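Local atomic coordinates of diguanylate cyclase/phosphodiesterase-domain containing protein (PDB entry 6KHU), a protein that is a putative diguanylate cyclase with a GGDEF domain, a family whose active members make cyclic di-GMP from two molecules of GTP. Residues A[32-37]-A[73-78]; A[52-57]-A[91-96]; A[106-111]-A[124-129]. All blocks are in the same frame, centred on the assembly; numbering follows the deposited sequence.

Contact 1: A[32-37]-A[73-78]; sequences IFFVKT and TFALFV
Two antiparallel strands in the middle of the GGDEF-domain sheet make hydrogen-bonded pairs of Phe-33 with Leu-76 and Val-35 with Phe-74; Phe-34 and Ala-75 form the non-hydrogen-bonded pair between them. Phe-33 N donates to Leu-76 O at 2.7 Å, nearly straight, while the return bond from Leu-76 N to Phe-33 O is more bent, 142° at the hydrogen. Val-35 N and Phe-74 O are 2.9 Å apart, Phe-74 N and Val-35 O 2.8 Å. The family's GGDEF signature spans the turn of hairpin 65-68/73-79 and the start of its second strand, by alignment Ser-70 to Phe-74; with serine for the first glycine and threonine for the glutamate it appears degenerate. On the side of the sheet that carries Phe-33, Leu-76 lies alongside it and points the same way, its CD2 3.8 Å from CD1 of Phe-33. Val-78 CG2, set between its own backbone N and carbonyl carbon, meets the ring edge in plane, 3.6 Å from Phe-33 CE1. On the other side Phe-34 CE1 touches Ala-75 CB at 3.6 Å, and Lys-36 carries CB, CG and CD past Thr-73 OG1. Helix 41-57 packs on Val-35 and Phe-74, helices 9-26 and 119-130 on Ile-32.

Contact 2: A[52-57]-A[91-96]; sequences GKILKE and ERIKNH. With ZN (zinc ion), chain C.
His-96 meets Ile-54 at its root and, through a zinc ion, Glu-57 at its tip. Its CB rests against CG1, CG2 and CD1 of Ile-54, with CD1 of Ile-54 closest at 3.7 Å, the two side chains running antiparallel. A chi1 of -77° sets CG anti to the carbonyl carbon, beside the backbone N. ND1 donates to Arg-92 O at 2.8 Å, in the ring plane but well above the carbonyl plane; His-96 N reaches the same oxygen from the opposite face, and the ND1 bond helps to fix the rotation of the ring. CD2 lies 3.4 Å from Glu-57 OE2. NE2 binds zinc at 2.0 Å, and Glu-57 OE1, at the end of an extended chain, binds it at 2.0 Å as well, the carboxylate and ring planes 79° apart. Deeper in, Ile-54 CG2 touches Ile-93 CG2, and Leu-55 CD2 packs 3.8 Å from Ile-93 CD1, with Leu-55 also resting on Phe-74 and Leu-76. An alanine in place of Ile-54 would probably open a gap beside His-96 CB and Ile-93 CG2, leaving the base of the zinc-binding histidine less firmly held. These are near-antiparallel helices on one face of the GGDEF-domain sheet, bridged by a zinc ion to which this chain contributes Glu-57 and His-96.

Contact 3: A[106-111]-A[124-129]; sequences SIAYKS and LDLEKA
Helix 124-129 runs nearly antiparallel to strand 106-111, their axes 160° apart in direction and 8.1 Å at closest approach, with Ala-108 set against Ala-129. The two methyls meet directly, Ala-108 CB to Ala-129 CB at 3.7 Å; small side chains on both elements let the backbones come close here. Leu-126 fills the next position. Its CD2 lies over the strand backbone, 3.6 Å from Ala-108 O, and also touches Tyr-109 CA, while its CG packs against Lys-110 CG at 3.7 Å, the two side chains pointing in opposite senses as they pass. Leu-126 reaches on to Ile-32 and Phe-34 of the neighbouring strand, so one leucine spans two strands of the sheet. Lys-110 is bent at chi2 (-81°), which turns CD away from an extended course; farther out, CE comes within 3.8 Å of Asp-125 CB. The aliphatic part of the lysine thus serves as packing surface, and the side chain also touches Phe-116. Its ammonium makes a long salt bridge, Lys-110 NZ to Asp-125 OD2 at 3.9 Å. A water beside the pair bridges it, accepting from Lys-110 NZ at 3.2 Å and donating to Asp-125 OD2 at 2.6 Å. The same carboxylate oxygen has a second cationic partner in Lys-121, in a salt bridge along the helix. Tyr-109 and Ile-107 point away, toward helix 86-100, so that this outer strand of the alpha/beta sheet is packed between helices on its two faces. The chemistry divides along the helix: at the Ala-129 end methyls and Leu-126 make an apolar contact, and at the Asp-125 end a carboxylate between two lysines, one of them reached largely through water, probably stays charged and adds a mainly electrostatic tie.

From the N terminus, strand 7-8 and helix 9-26 precede strand 30-37, which leads into helix 41-57, then strands 65-68 and 73-79, helix 86-100, strand 105-112 and helix 119-130. Contact 1 closes the loop that contains helix 41-57 and the first hairpin strand. Contact 2 opens within that loop and closes beyond it, so the two cross; helices 41-57 and 86-100 both lie on the strands of contact 1, the latter through Ile-93 against Phe-33. Contact 3 follows in series, closing a 12-residue connection. It shares the sheet with contact 1, where Phe-34 N probably bonds to Ala-108 O, and touches contact 2 through Ile-107 on Ile-93. Together they tie the central sheet to helices on both its faces.

Contact 1: A[32-37]-A[73-78]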
# COMPACT_ATOMS: atom_id res chain seq x y z
N ILE A 32 -1.40 3.00 -5.48
CA ILE A 32 -1.19 1.74 -4.77
C ILE A 32 0.25 1.70 -4.28
O ILE A 32 1.18 1.96 -5.06
CB ILE A 32 -1.47 0.53 -5.68
CG1 ILE A 32 -2.90 0.58 -6.24
CG2 ILE A 32 -1.25 -0.77 -4.92
CD1 ILE A 32 -3.17 -0.45 -7.32
N PHE A 33 0.44 1.36 -3.01
CA PHE A 33 1.77 1.19 -2.44
C PHE A 33 1.91 -0.26 -1.99
O PHE A 33 0.98 -0.83 -1.41
CB PHE A 33 2.02 2.13 -1.22
CG PHE A 33 1.92 3.60 -1.53
CD1 PHE A 33 0.69 4.23 -1.62
CD2 PHE A 33 3.07 4.37 -1.66
CE1 PHE A 33 0.59 5.57 -1.88
CE2 PHE A 33 2.97 5.73 -1.93
CZ PHE A 33 1.73 6.33 -2.05
N PHE A 34 3.09 -0.85 -2.26
CA PHE A 34 3.48 -2.14 -1.71
C PHE A 34 4.68 -1.96 -0.79
O PHE A 34 5.64 -1.27 -1.14
CB PHE A 34 3.88 -3.13 -2.82
CG PHE A 34 2.74 -3.94 -3.38
CD1 PHE A 34 1.48 -3.38 -3.56
CD2 PHE A 34 2.94 -5.27 -3.75
CE1 PHE A 34 0.43 -4.13 -4.09
CE2 PHE A 34 1.91 -6.03 -4.28
CZ PHE A 34 0.65 -5.46 -4.45
N VAL A 35 4.65 -2.62 0.38
CA VAL A 35 5.79 -2.66 1.29
C VAL A 35 6.06 -4.12 1.65
O VAL A 35 5.19 -4.79 2.21
CB VAL A 35 5.55 -1.83 2.56
CG1 VAL A 35 6.74 -1.96 3.52
CG2 VAL A 35 5.33 -0.36 2.21
N LYS A 36 7.25 -4.61 1.31
CA LYS A 36 7.66 -5.96 1.69
C LYS A 36 8.73 -5.87 2.77
O LYS A 36 9.73 -5.18 2.60
CB LYS A 36 8.20 -6.74 0.48
CG LYS A 36 8.71 -8.13 0.86
CD LYS A 36 8.90 -9.03 -0.36
CE LYS A 36 9.56 -10.34 0.06
NZ LYS A 36 9.76 -11.28 -1.08
N THR A 37 8.50 -6.57 3.89
CA THR A 37 9.48 -6.63 4.96
C THR A 37 10.44 -7.78 4.71
O THR A 37 10.03 -8.88 4.33
CB THR A 37 8.81 -6.84 6.32
OG1 THR A 37 8.00 -8.02 6.29
CG2 THR A 37 7.95 -5.66 6.67
N THR A 73 4.23 -9.01 3.02
CA THR A 73 4.01 -7.83 2.21
C THR A 73 2.68 -7.19 2.59
O THR A 73 1.68 -7.89 2.77
CB THR A 73 4.02 -8.16 0.70
OG1 THR A 73 5.29 -8.73 0.34
CG2 THR A 73 3.79 -6.91 -0.13
N PHE A 74 2.68 -5.87 2.74
CA PHE A 74 1.44 -5.12 2.86
C PHE A 74 1.17 -4.38 1.56
O PHE A 74 2.09 -4.02 0.81
CB PHE A 74 1.51 -4.09 3.98
CG PHE A 74 1.40 -4.67 5.35
CD1 PHE A 74 0.16 -4.98 5.90
CD2 PHE A 74 2.54 -4.88 6.12
CE1 PHE A 74 0.06 -5.50 7.19
CE2 PHE A 74 2.45 -5.40 7.42
CZ PHE A 74 1.21 -5.71 7.94
N ALA A 75 -0.11 -4.12 1.31
CA ALA A 75 -0.51 -3.21 0.24
C ALA A 75 -1.40 -2.12 0.82
O ALA A 75 -2.02 -2.28 1.88
CB ALA A 75 -1.22 -3.97 -0.89
N LEU A 76 -1.44 -1.00 0.11
CA LEU A 76 -2.22 0.17 0.48
C LEU A 76 -2.67 0.85 -0.79
O LEU A 76 -1.89 0.97 -1.75
CB LEU A 76 -1.39 1.14 1.33
CG LEU A 76 -1.86 2.59 1.47
CD1 LEU A 76 -2.99 2.71 2.50
CD2 LEU A 76 -0.68 3.50 1.86
N PHE A 77 -3.92 1.31 -0.81
CA PHE A 77 -4.30 2.27 -1.84
C PHE A 77 -4.94 3.48 -1.20
O PHE A 77 -5.65 3.36 -0.19
CB PHE A 77 -5.19 1.65 -2.94
CG PHE A 77 -6.56 1.19 -2.49
CD1 PHE A 77 -7.62 2.09 -2.41
CD2 PHE A 77 -6.81 -0.16 -2.24
CE1 PHE A 77 -8.88 1.66 -2.04
CE2 PHE A 77 -8.08 -0.60 -1.87
CZ PHE A 77 -9.12 0.31 -1.77
N VAL A 78 -4.66 4.65 -1.78
CA VAL A 78 -5.09 5.95 -1.27
C VAL A 78 -5.75 6.71 -2.42
O VAL A 78 -5.11 6.98 -3.44
CB VAL A 78 -3.91 6.75 -0.67
CG1 VAL A 78 -3.40 6.09 0.60
CG2 VAL A 78 -2.76 6.85 -1.66

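Contact 2: A[52-57]-A[91-96]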
# COMPACT_ATOMS: atom_id res chain seq x y z
N GLY A 52 2.22 -2.18 9.62
CA GLY A 52 0.77 -2.12 9.48
C GLY A 52 0.20 -0.82 10.01
O GLY A 52 -0.59 -0.14 9.33
N LYS A 53 0.60 -0.43 11.22
CA LYS A 53 0.14 0.83 11.80
C LYS A 53 0.60 2.01 10.95
O LYS A 53 -0.15 2.99 10.79
CB LYS A 53 0.67 0.97 13.22
CG LYS A 53 -0.29 0.49 14.31
CD LYS A 53 0.48 0.01 15.53
CE LYS A 53 -0.18 0.45 16.81
NZ LYS A 53 0.84 0.98 17.76
N ILE A 54 1.82 1.95 10.42
CA ILE A 54 2.36 3.06 9.63
C ILE A 54 1.50 3.28 8.39
O ILE A 54 1.14 4.42 8.05
CB ILE A 54 3.83 2.79 9.26
CG1 ILE A 54 4.74 2.97 10.48
CG2 ILE A 54 4.26 3.68 8.09
CD1 ILE A 54 6.16 2.45 10.24
N LEU A 55 1.16 2.20 7.69
CA LEU A 55 0.32 2.32 6.50
C LEU A 55 -1.09 2.74 6.86
O LEU A 55 -1.73 3.48 6.09
CB LEU A 55 0.30 1.00 5.73
CG LEU A 55 1.66 0.63 5.15
CD1 LEU A 55 1.60 -0.77 4.61
CD2 LEU A 55 2.08 1.61 4.07
N LYS A 56 -1.61 2.27 7.99
CA LYS A 56 -2.90 2.75 8.47
C LYS A 56 -2.90 4.26 8.64
O LYS A 56 -3.93 4.92 8.44
CB LYS A 56 -3.27 2.09 9.79
CG LYS A 56 -3.99 0.75 9.67
CD LYS A 56 -5.21 0.85 8.74
CE LYS A 56 -6.30 1.76 9.28
NZ LYS A 56 -7.65 1.39 8.75
N GLU A 57 -1.75 4.83 9.01
CA GLU A 57 -1.65 6.28 9.18
C GLU A 57 -1.89 7.03 7.88
O GLU A 57 -2.35 8.18 7.91
CB GLU A 57 -0.28 6.64 9.75
CG GLU A 57 -0.24 8.02 10.38
CD GLU A 57 1.12 8.37 10.93
OE1 GLU A 57 1.47 9.56 10.89
OE2 GLU A 57 1.83 7.45 11.42
N GLU A 91 7.73 9.00 0.90
CA GLU A 91 8.76 9.50 1.82
C GLU A 91 8.28 9.42 3.26
O GLU A 91 9.05 9.04 4.16
CB GLU A 91 9.13 10.94 1.45
CG GLU A 91 10.58 11.34 1.77
CD GLU A 91 11.62 10.36 1.22
OE1 GLU A 91 12.67 10.19 1.87
OE2 GLU A 91 11.39 9.78 0.13
N ARG A 92 7.00 9.75 3.51
CA ARG A 92 6.48 9.68 4.87
C ARG A 92 6.55 8.26 5.41
O ARG A 92 6.96 8.04 6.55
CB ARG A 92 5.04 10.22 4.92
CG ARG A 92 4.93 11.75 4.85
CD ARG A 92 3.51 12.21 4.49
NE ARG A 92 2.54 11.79 5.49
CZ ARG A 92 1.24 11.58 5.24
NH1 ARG A 92 0.43 11.20 6.23
NH2 ARG A 92 0.75 11.77 4.02
N ILE A 93 6.15 7.27 4.59
CA ILE A 93 6.25 5.88 5.02
C ILE A 93 7.70 5.53 5.35
O ILE A 93 7.99 4.93 6.40
CB ILE A 93 5.66 4.94 3.95
CG1 ILE A 93 4.15 5.20 3.77
CG2 ILE A 93 5.94 3.47 4.33
CD1 ILE A 93 3.61 4.68 2.46
N LYS A 94 8.63 5.93 4.47
CA LYS A 94 10.05 5.63 4.69
C LYS A 94 10.56 6.29 5.97
O LYS A 94 11.27 5.65 6.76
CB LYS A 94 10.88 6.08 3.49
CG LYS A 94 10.57 5.28 2.20
CD LYS A 94 11.76 5.24 1.22
CE LYS A 94 11.98 6.60 0.56
NZ LYS A 94 12.92 6.52 -0.59
N ASN A 95 10.20 7.55 6.20
CA ASN A 95 10.58 8.26 7.42
C ASN A 95 10.08 7.55 8.67
O ASN A 95 10.81 7.45 9.66
CB ASN A 95 10.05 9.69 7.39
CG ASN A 95 10.76 10.57 6.38
OD1 ASN A 95 11.76 10.17 5.80
ND2 ASN A 95 10.25 11.78 6.18
N HIS A 96 8.85 7.04 8.64
CA HIS A 96 8.35 6.31 9.81
C HIS A 96 9.13 5.02 10.02
O HIS A 96 9.47 4.68 11.16
CB HIS A 96 6.86 6.03 9.67
CG HIS A 96 5.99 7.22 9.96
ND1 HIS A 96 5.94 8.31 9.13
CD2 HIS A 96 5.17 7.49 11.00
CE1 HIS A 96 5.12 9.22 9.64
NE2 HIS A 96 4.64 8.74 10.78
ZN ZN C . 3.24 9.75 11.85

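Contact 3: A[106-111]-A[124-129]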
# COMPACT_ATOMS: atom_id res chain seq x y z
N SER A 106 11.51 -3.18 1.21
CA SER A 106 11.43 -2.57 -0.11
C SER A 106 10.05 -1.94 -0.27
O SER A 106 9.05 -2.48 0.23
CB SER A 106 11.66 -3.60 -1.22
OG SER A 106 12.93 -4.24 -1.08
N ILE A 107 10.00 -0.81 -0.95
CA ILE A 107 8.74 -0.09 -1.13
C ILE A 107 8.63 0.30 -2.59
O ILE A 107 9.63 0.59 -3.25
CB ILE A 107 8.65 1.15 -0.21
CG1 ILE A 107 7.30 1.87 -0.36
CG2 ILE A 107 9.77 2.12 -0.51
CD1 ILE A 107 7.01 2.87 0.78
N ALA A 108 7.40 0.29 -3.11
CA ALA A 108 7.15 0.69 -4.48
C ALA A 108 5.71 1.17 -4.59
O ALA A 108 4.86 0.83 -3.76
CB ALA A 108 7.42 -0.46 -5.46
N TYR A 109 5.43 2.00 -5.60
CA TYR A 109 4.08 2.49 -5.80
C TYR A 109 3.77 2.64 -7.29
O TYR A 109 4.68 2.83 -8.11
CB TYR A 109 3.82 3.82 -5.06
CG TYR A 109 4.60 5.01 -5.58
CD1 TYR A 109 4.15 5.73 -6.68
CD2 TYR A 109 5.78 5.42 -4.96
CE1 TYR A 109 4.86 6.82 -7.15
CE2 TYR A 109 6.49 6.51 -5.43
CZ TYR A 109 6.03 7.20 -6.53
OH TYR A 109 6.72 8.29 -7.00
N LYS A 110 2.48 2.55 -7.62
CA LYS A 110 1.97 2.76 -8.97
C LYS A 110 0.76 3.68 -8.87
O LYS A 110 -0.14 3.41 -8.08
CB LYS A 110 1.58 1.45 -9.64
CG LYS A 110 2.74 0.53 -9.98
CD LYS A 110 3.40 0.95 -11.27
CE LYS A 110 4.61 0.08 -11.58
NZ LYS A 110 5.16 0.41 -12.93
N SER A 111 0.75 4.76 -9.65
CA SER A 111 -0.35 5.72 -9.62
C SER A 111 -1.25 5.52 -10.84
O SER A 111 -0.75 5.38 -11.97
CB SER A 111 0.16 7.16 -9.58
OG SER A 111 0.92 7.39 -8.41
N LEU A 124 1.08 -7.05 -10.79
CA LEU A 124 2.26 -7.85 -11.14
C LEU A 124 3.54 -7.04 -11.03
O LEU A 124 4.54 -7.50 -10.48
CB LEU A 124 2.13 -8.40 -12.56
CG LEU A 124 1.58 -9.81 -12.80
CD1 LEU A 124 1.14 -10.50 -11.53
CD2 LEU A 124 0.45 -9.78 -13.82
N ASP A 125 3.52 -5.81 -11.55
CA ASP A 125 4.71 -4.97 -11.51
C ASP A 125 5.09 -4.63 -10.07
O ASP A 125 6.28 -4.58 -9.74
CB ASP A 125 4.46 -3.68 -12.29
CG ASP A 125 4.51 -3.88 -13.79
OD1 ASP A 125 4.91 -4.98 -14.23
OD2 ASP A 125 4.14 -2.94 -14.54
N LEU A 126 4.11 -4.38 -9.21
CA LEU A 126 4.42 -4.03 -7.82
C LEU A 126 5.06 -5.20 -7.10
O LEU A 126 6.04 -5.02 -6.37
CB LEU A 126 3.16 -3.56 -7.09
CG LEU A 126 2.77 -2.11 -7.37
CD1 LEU A 126 1.28 -1.89 -7.15
CD2 LEU A 126 3.62 -1.13 -6.54
N GLU A 127 4.51 -6.41 -7.29
CA GLU A 127 5.12 -7.64 -6.78
C GLU A 127 6.60 -7.74 -7.15
O GLU A 127 7.45 -7.96 -6.28
CB GLU A 127 4.37 -8.86 -7.32
CG GLU A 127 3.04 -9.13 -6.66
CD GLU A 127 2.32 -10.34 -7.23
OE1 GLU A 127 2.85 -10.98 -8.17
OE2 GLU A 127 1.21 -10.64 -6.74
N LYS A 128 6.90 -7.61 -8.44
CA LYS A 128 8.30 -7.71 -8.88
C LYS A 128 9.15 -6.64 -8.23
O LYS A 128 10.31 -6.91 -7.86
CB LYS A 128 8.41 -7.58 -10.41
CG LYS A 128 7.49 -8.43 -11.28
CD LYS A 128 7.18 -9.80 -10.69
CE LYS A 128 5.70 -10.14 -10.90
NZ LYS A 128 5.20 -11.23 -10.02
N ALA A 129 8.61 -5.42 -8.08
CA ALA A 129 9.44 -4.30 -7.63
C ALA A 129 9.89 -4.45 -6.17
O ALA A 129 10.93 -3.90 -5.79
CB ALA A 129 8.69 -3.00 -7.82
O HOH W 1 2.57 -0.85 -14.36